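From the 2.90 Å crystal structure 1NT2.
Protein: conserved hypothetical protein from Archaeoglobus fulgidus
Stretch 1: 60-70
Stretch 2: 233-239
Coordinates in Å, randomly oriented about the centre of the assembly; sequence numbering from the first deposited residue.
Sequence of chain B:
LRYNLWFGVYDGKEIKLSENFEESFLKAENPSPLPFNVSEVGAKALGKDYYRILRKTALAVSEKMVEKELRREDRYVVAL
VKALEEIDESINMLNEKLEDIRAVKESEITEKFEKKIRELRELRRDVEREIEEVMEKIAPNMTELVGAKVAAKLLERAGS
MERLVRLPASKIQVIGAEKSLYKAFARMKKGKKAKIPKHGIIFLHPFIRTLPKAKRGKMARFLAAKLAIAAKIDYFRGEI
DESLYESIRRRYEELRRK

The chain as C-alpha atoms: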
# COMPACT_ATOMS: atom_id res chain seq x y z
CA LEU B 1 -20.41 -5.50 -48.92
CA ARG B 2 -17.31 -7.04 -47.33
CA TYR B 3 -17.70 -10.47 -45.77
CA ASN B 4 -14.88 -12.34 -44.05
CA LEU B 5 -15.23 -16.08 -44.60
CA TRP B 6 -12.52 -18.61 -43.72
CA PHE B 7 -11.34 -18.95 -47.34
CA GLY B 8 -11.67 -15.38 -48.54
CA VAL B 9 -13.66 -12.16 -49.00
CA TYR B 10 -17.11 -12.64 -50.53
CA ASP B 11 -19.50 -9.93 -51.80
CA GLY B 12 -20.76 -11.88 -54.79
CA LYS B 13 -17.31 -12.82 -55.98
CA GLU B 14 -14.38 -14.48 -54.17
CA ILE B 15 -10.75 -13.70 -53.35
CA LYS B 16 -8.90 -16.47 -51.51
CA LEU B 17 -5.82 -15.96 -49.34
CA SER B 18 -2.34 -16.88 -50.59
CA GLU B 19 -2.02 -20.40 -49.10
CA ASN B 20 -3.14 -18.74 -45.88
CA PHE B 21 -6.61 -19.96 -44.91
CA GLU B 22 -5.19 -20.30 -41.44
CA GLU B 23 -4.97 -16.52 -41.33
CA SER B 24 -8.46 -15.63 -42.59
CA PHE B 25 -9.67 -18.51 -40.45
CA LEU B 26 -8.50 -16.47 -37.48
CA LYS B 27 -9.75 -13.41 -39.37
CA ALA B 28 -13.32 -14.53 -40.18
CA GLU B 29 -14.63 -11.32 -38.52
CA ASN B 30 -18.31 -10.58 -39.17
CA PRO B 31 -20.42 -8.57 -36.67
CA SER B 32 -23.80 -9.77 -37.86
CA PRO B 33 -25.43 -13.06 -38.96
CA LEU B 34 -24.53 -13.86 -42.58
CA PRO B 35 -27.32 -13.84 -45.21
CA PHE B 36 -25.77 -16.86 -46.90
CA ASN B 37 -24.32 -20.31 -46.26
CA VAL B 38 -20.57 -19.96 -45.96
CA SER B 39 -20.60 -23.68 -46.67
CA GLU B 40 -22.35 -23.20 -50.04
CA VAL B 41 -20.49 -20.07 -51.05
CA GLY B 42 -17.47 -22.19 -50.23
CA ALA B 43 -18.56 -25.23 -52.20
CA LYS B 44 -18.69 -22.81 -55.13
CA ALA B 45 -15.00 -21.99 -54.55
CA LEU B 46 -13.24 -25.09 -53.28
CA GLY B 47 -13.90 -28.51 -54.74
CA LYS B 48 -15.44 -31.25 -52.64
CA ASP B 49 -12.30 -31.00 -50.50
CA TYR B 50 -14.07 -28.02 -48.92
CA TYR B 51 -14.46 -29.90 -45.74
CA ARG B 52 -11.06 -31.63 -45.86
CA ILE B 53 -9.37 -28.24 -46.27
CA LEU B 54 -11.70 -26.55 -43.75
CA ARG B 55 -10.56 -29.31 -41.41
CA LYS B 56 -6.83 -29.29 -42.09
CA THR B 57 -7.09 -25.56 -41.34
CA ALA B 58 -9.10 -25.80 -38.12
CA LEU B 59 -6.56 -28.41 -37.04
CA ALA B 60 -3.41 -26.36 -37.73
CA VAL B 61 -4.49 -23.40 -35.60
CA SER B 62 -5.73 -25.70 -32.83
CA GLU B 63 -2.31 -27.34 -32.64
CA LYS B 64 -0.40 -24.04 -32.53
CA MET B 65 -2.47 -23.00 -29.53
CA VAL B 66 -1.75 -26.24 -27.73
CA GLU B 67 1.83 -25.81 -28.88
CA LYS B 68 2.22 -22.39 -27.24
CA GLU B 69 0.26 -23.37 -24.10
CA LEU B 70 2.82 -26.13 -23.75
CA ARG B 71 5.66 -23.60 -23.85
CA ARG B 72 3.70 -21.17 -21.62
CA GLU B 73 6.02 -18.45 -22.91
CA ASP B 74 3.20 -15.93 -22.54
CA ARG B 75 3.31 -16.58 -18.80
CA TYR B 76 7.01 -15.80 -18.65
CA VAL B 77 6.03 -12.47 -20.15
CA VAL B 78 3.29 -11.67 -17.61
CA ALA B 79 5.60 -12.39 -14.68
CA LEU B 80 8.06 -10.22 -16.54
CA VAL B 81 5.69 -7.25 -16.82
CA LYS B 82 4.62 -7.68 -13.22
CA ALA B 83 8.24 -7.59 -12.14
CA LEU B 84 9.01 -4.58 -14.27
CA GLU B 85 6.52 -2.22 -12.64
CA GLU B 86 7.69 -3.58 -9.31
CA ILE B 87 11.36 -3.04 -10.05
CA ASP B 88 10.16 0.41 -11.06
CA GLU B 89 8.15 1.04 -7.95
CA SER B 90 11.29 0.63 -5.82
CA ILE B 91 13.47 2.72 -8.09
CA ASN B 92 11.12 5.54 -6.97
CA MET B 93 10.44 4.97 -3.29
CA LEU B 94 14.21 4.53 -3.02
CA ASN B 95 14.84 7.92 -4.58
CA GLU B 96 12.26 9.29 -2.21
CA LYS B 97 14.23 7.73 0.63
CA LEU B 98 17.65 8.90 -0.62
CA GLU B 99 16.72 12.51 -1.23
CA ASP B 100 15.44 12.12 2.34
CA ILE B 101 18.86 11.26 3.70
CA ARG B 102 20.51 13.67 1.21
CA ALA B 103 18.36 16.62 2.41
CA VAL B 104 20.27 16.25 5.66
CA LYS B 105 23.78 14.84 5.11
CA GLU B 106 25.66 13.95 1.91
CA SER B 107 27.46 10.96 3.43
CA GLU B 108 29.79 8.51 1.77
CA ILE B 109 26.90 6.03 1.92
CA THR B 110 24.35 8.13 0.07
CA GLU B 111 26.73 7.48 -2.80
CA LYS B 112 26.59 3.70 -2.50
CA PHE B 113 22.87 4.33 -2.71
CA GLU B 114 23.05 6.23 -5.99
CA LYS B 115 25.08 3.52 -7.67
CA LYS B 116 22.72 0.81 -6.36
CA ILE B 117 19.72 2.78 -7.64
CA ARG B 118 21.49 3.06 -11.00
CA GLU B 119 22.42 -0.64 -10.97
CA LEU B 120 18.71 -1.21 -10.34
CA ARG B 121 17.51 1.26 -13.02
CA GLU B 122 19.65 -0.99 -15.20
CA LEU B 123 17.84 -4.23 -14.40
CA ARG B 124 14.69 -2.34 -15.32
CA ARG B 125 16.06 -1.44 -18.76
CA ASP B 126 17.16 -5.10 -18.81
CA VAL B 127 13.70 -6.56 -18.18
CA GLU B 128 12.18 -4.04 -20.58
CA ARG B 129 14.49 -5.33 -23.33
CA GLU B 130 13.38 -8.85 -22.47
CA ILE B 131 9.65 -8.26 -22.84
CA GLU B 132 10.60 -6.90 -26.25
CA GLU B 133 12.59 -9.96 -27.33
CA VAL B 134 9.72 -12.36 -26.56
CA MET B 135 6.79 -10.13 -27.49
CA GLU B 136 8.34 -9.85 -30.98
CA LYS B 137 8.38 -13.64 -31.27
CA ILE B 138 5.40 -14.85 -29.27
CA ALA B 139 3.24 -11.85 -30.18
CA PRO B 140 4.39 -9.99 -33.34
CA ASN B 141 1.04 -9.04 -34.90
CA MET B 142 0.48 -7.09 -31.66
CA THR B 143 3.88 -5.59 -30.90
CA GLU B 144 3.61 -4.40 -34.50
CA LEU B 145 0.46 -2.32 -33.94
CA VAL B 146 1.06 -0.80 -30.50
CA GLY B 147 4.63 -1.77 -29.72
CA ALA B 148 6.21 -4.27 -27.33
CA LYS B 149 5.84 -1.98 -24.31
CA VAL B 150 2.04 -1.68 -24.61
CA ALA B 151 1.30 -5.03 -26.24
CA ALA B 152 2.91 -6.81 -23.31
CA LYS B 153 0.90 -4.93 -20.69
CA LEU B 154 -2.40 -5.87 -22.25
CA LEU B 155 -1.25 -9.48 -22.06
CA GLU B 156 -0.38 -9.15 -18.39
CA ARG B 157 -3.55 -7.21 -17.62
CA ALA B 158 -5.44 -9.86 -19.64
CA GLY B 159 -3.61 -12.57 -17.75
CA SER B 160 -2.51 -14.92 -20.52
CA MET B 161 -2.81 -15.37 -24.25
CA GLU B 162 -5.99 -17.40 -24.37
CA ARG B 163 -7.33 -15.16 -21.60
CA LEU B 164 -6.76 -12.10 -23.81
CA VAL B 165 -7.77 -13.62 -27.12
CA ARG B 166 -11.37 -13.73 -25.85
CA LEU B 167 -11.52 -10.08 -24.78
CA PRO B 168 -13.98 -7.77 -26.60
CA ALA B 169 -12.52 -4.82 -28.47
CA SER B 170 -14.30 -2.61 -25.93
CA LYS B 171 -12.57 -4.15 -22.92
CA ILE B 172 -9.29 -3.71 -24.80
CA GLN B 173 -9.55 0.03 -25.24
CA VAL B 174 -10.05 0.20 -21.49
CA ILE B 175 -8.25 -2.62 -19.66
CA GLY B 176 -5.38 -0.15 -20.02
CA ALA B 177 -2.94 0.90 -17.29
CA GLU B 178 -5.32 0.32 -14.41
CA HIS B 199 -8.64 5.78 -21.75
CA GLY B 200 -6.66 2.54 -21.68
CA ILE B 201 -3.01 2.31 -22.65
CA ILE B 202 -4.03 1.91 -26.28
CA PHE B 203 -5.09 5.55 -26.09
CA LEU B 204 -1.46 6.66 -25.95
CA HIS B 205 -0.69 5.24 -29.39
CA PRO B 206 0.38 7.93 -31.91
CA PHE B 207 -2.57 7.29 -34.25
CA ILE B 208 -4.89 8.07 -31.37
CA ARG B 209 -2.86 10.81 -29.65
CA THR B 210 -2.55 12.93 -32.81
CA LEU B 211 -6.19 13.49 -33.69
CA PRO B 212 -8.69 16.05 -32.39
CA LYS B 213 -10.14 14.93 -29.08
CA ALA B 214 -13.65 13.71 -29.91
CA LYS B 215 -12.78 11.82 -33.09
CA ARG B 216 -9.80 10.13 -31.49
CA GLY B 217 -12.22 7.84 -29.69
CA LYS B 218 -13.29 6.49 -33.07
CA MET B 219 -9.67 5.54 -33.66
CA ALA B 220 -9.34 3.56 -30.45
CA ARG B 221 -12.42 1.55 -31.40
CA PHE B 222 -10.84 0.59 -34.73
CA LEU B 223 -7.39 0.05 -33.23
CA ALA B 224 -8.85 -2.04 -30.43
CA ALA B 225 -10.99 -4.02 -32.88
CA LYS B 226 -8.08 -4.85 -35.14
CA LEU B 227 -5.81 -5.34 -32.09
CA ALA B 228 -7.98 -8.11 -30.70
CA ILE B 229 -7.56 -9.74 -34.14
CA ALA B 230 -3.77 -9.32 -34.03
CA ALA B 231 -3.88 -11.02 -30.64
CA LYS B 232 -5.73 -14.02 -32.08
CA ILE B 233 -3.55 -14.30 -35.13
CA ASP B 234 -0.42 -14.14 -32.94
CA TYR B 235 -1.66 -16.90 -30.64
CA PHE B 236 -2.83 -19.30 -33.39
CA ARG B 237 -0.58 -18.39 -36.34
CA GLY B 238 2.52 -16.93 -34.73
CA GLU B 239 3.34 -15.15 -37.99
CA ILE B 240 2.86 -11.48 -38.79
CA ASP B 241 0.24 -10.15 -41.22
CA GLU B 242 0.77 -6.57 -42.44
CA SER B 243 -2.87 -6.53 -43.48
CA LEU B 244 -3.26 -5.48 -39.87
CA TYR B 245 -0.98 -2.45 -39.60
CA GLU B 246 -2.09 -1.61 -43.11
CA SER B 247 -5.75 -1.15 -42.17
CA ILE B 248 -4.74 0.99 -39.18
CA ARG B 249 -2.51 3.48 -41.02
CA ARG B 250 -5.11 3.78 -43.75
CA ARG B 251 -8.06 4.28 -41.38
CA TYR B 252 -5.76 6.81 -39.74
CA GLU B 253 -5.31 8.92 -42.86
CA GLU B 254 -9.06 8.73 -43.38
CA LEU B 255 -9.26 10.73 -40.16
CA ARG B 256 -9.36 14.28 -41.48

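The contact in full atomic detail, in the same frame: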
# COMPACT_ATOMS: atom_id res chain seq x y z
N ALA B 60 -4.69 -27.06 -37.82
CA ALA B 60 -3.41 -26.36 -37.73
C ALA B 60 -3.42 -25.33 -36.62
O ALA B 60 -2.53 -25.34 -35.77
CB ALA B 60 -3.10 -25.69 -39.05
N VAL B 61 -4.40 -24.44 -36.62
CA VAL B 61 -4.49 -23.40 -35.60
C VAL B 61 -4.66 -24.00 -34.21
O VAL B 61 -4.07 -23.53 -33.24
CB VAL B 61 -5.65 -22.41 -35.86
CG1 VAL B 61 -5.32 -21.50 -37.03
CG2 VAL B 61 -6.93 -23.17 -36.13
N SER B 62 -5.49 -25.04 -34.11
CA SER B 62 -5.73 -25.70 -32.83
C SER B 62 -4.42 -26.23 -32.23
O SER B 62 -4.19 -26.12 -31.03
CB SER B 62 -6.70 -26.87 -33.00
OG SER B 62 -7.93 -26.44 -33.53
N GLU B 63 -3.58 -26.79 -33.08
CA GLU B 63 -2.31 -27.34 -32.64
C GLU B 63 -1.36 -26.24 -32.16
O GLU B 63 -0.73 -26.37 -31.11
CB GLU B 63 -1.68 -28.13 -33.77
CG GLU B 63 -2.56 -29.29 -34.24
CD GLU B 63 -2.07 -29.93 -35.54
OE1 GLU B 63 -2.70 -30.92 -35.97
OE2 GLU B 63 -1.07 -29.46 -36.12
N LYS B 64 -1.28 -25.15 -32.91
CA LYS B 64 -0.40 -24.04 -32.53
C LYS B 64 -0.74 -23.55 -31.13
O LYS B 64 0.14 -23.25 -30.34
CB LYS B 64 -0.51 -22.88 -33.51
CG LYS B 64 0.64 -21.88 -33.43
CD LYS B 64 1.96 -22.54 -33.84
CE LYS B 64 3.07 -21.52 -34.12
NZ LYS B 64 3.64 -20.89 -32.89
N MET B 65 -2.04 -23.45 -30.84
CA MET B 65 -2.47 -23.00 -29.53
C MET B 65 -1.91 -23.96 -28.49
O MET B 65 -1.21 -23.56 -27.56
CB MET B 65 -3.99 -22.98 -29.42
CG MET B 65 -4.47 -22.65 -28.03
SD MET B 65 -5.91 -23.63 -27.58
CE MET B 65 -7.20 -22.37 -27.67
N VAL B 66 -2.22 -25.24 -28.66
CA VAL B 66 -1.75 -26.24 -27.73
C VAL B 66 -0.23 -26.26 -27.72
O VAL B 66 0.38 -26.61 -26.72
CB VAL B 66 -2.30 -27.62 -28.12
CG1 VAL B 66 -2.06 -28.62 -27.00
CG2 VAL B 66 -3.79 -27.51 -28.38
N GLU B 67 0.38 -25.85 -28.82
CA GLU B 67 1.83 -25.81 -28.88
C GLU B 67 2.39 -24.70 -27.98
O GLU B 67 3.34 -24.92 -27.23
CB GLU B 67 2.31 -25.60 -30.32
CG GLU B 67 3.75 -26.02 -30.52
CD GLU B 67 4.00 -27.45 -30.07
OE1 GLU B 67 5.15 -27.92 -30.20
OE2 GLU B 67 3.05 -28.11 -29.58
N LYS B 68 1.80 -23.51 -28.06
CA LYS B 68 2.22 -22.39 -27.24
C LYS B 68 1.92 -22.69 -25.77
O LYS B 68 2.80 -22.57 -24.91
CB LYS B 68 1.51 -21.11 -27.66
CG LYS B 68 1.95 -20.53 -28.99
CD LYS B 68 1.15 -19.27 -29.30
CE LYS B 68 1.48 -18.71 -30.67
NZ LYS B 68 2.87 -18.21 -30.75
N GLU B 69 0.67 -23.07 -25.47
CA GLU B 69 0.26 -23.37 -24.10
C GLU B 69 1.07 -24.48 -23.47
O GLU B 69 0.89 -24.80 -22.30
CB GLU B 69 -1.23 -23.74 -24.04
CG GLU B 69 -2.15 -22.59 -24.37
CD GLU B 69 -1.79 -21.32 -23.62
OE1 GLU B 69 -1.83 -21.32 -22.37
OE2 GLU B 69 -1.47 -20.31 -24.29
N LEU B 70 1.96 -25.08 -24.26
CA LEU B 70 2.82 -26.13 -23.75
C LEU B 70 4.11 -25.43 -23.32
O LEU B 70 4.75 -25.81 -22.34
CB LEU B 70 3.12 -27.15 -24.85
CG LEU B 70 3.70 -28.46 -24.33
CD1 LEU B 70 2.54 -29.35 -23.85
CD2 LEU B 70 4.50 -29.15 -25.43
N ILE B 233 -4.44 -13.83 -34.10
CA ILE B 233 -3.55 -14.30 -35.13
C ILE B 233 -2.17 -14.62 -34.57
O ILE B 233 -1.51 -15.55 -35.03
CB ILE B 233 -3.47 -13.28 -36.27
CG1 ILE B 233 -4.89 -12.98 -36.74
CG2 ILE B 233 -2.61 -13.83 -37.41
CD1 ILE B 233 -4.98 -12.04 -37.90
N ASP B 234 -1.72 -13.88 -33.56
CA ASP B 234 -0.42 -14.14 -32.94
C ASP B 234 -0.43 -15.51 -32.26
O ASP B 234 0.46 -16.35 -32.47
CB ASP B 234 -0.12 -13.09 -31.87
CG ASP B 234 0.32 -11.78 -32.44
OD1 ASP B 234 1.27 -11.78 -33.24
OD2 ASP B 234 -0.28 -10.74 -32.08
N TYR B 235 -1.45 -15.70 -31.44
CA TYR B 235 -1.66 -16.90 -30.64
C TYR B 235 -1.93 -18.20 -31.42
O TYR B 235 -1.60 -19.28 -30.94
CB TYR B 235 -2.81 -16.60 -29.66
CG TYR B 235 -3.08 -17.65 -28.61
CD1 TYR B 235 -4.38 -18.07 -28.35
CD2 TYR B 235 -2.05 -18.22 -27.87
CE1 TYR B 235 -4.66 -19.03 -27.39
CE2 TYR B 235 -2.31 -19.18 -26.90
CZ TYR B 235 -3.62 -19.59 -26.67
OH TYR B 235 -3.90 -20.57 -25.75
N PHE B 236 -2.52 -18.10 -32.61
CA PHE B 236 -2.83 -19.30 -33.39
C PHE B 236 -2.00 -19.50 -34.65
O PHE B 236 -1.89 -20.62 -35.16
CB PHE B 236 -4.31 -19.27 -33.77
CG PHE B 236 -5.23 -19.33 -32.59
CD1 PHE B 236 -5.27 -20.46 -31.79
CD2 PHE B 236 -6.03 -18.24 -32.27
CE1 PHE B 236 -6.11 -20.51 -30.67
CE2 PHE B 236 -6.87 -18.28 -31.16
CZ PHE B 236 -6.91 -19.42 -30.36
N ARG B 237 -1.43 -18.40 -35.14
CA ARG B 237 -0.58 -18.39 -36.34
C ARG B 237 0.89 -18.25 -35.93
O ARG B 237 1.73 -19.07 -36.29
CB ARG B 237 -0.96 -17.21 -37.25
CG ARG B 237 -1.76 -17.55 -38.50
CD ARG B 237 -0.86 -17.72 -39.71
NE ARG B 237 0.06 -18.84 -39.56
CZ ARG B 237 0.87 -19.27 -40.52
NH1 ARG B 237 0.88 -18.67 -41.71
NH2 ARG B 237 1.66 -20.31 -40.30
N GLY B 238 1.17 -17.19 -35.17
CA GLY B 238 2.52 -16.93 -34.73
C GLY B 238 3.24 -16.03 -35.71
O GLY B 238 4.24 -15.39 -35.37
N GLU B 239 2.73 -15.97 -36.94
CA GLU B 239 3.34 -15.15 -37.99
C GLU B 239 2.61 -13.84 -38.26
O GLU B 239 1.38 -13.78 -38.23
CB GLU B 239 3.44 -15.95 -39.28
CG GLU B 239 4.15 -17.27 -39.11
CD GLU B 239 4.61 -17.86 -40.43
OE1 GLU B 239 5.05 -19.03 -40.45
OE2 GLU B 239 4.54 -17.14 -41.46

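A helix end often docks on a neighbouring helix through aromatic side chains, with long aliphatic chains covering its last carbonyls; residues 233-239 against helix 60-70 illustrate the principle. The pairing buries 476 Å², most heavily at Tyr235 and Phe236, and the backbones come nearest at Val61 and Phe236, whose CA atoms lie 4.9 Å apart.

The apolar contacts follow one face of the first helix. Val61 CB packs 4.0 Å from Phe236 CB, a short branched side chain suiting so close an approach. One turn on, Met65 serves both aromatics: its CB lies 3.5 Å from Phe236 CE1, at the ring edge, and its CG 3.5 Å from Tyr235 CZ.

Polar recognition is concentrated at the tip of Tyr235. Its hydroxyl OH donates a weak hydrogen bond to Glu69 OE2 at 2.8 Å; Glu69 leaves its backbone sideways, but its folded m, m chain brings the carboxylate to the phenol.

The lysines contribute methylenes. Lys64 CB lies 3.1 Å from Phe236 O, and Lys68 CE 3.1 Å from both Asp234 O and Tyr235 O, beside the helix's final turn. There Gly238 adopts positive phi, where a CB would jam against the preceding carbonyl and stand 3.1 Å from Lys64 NZ; glycine avoids both.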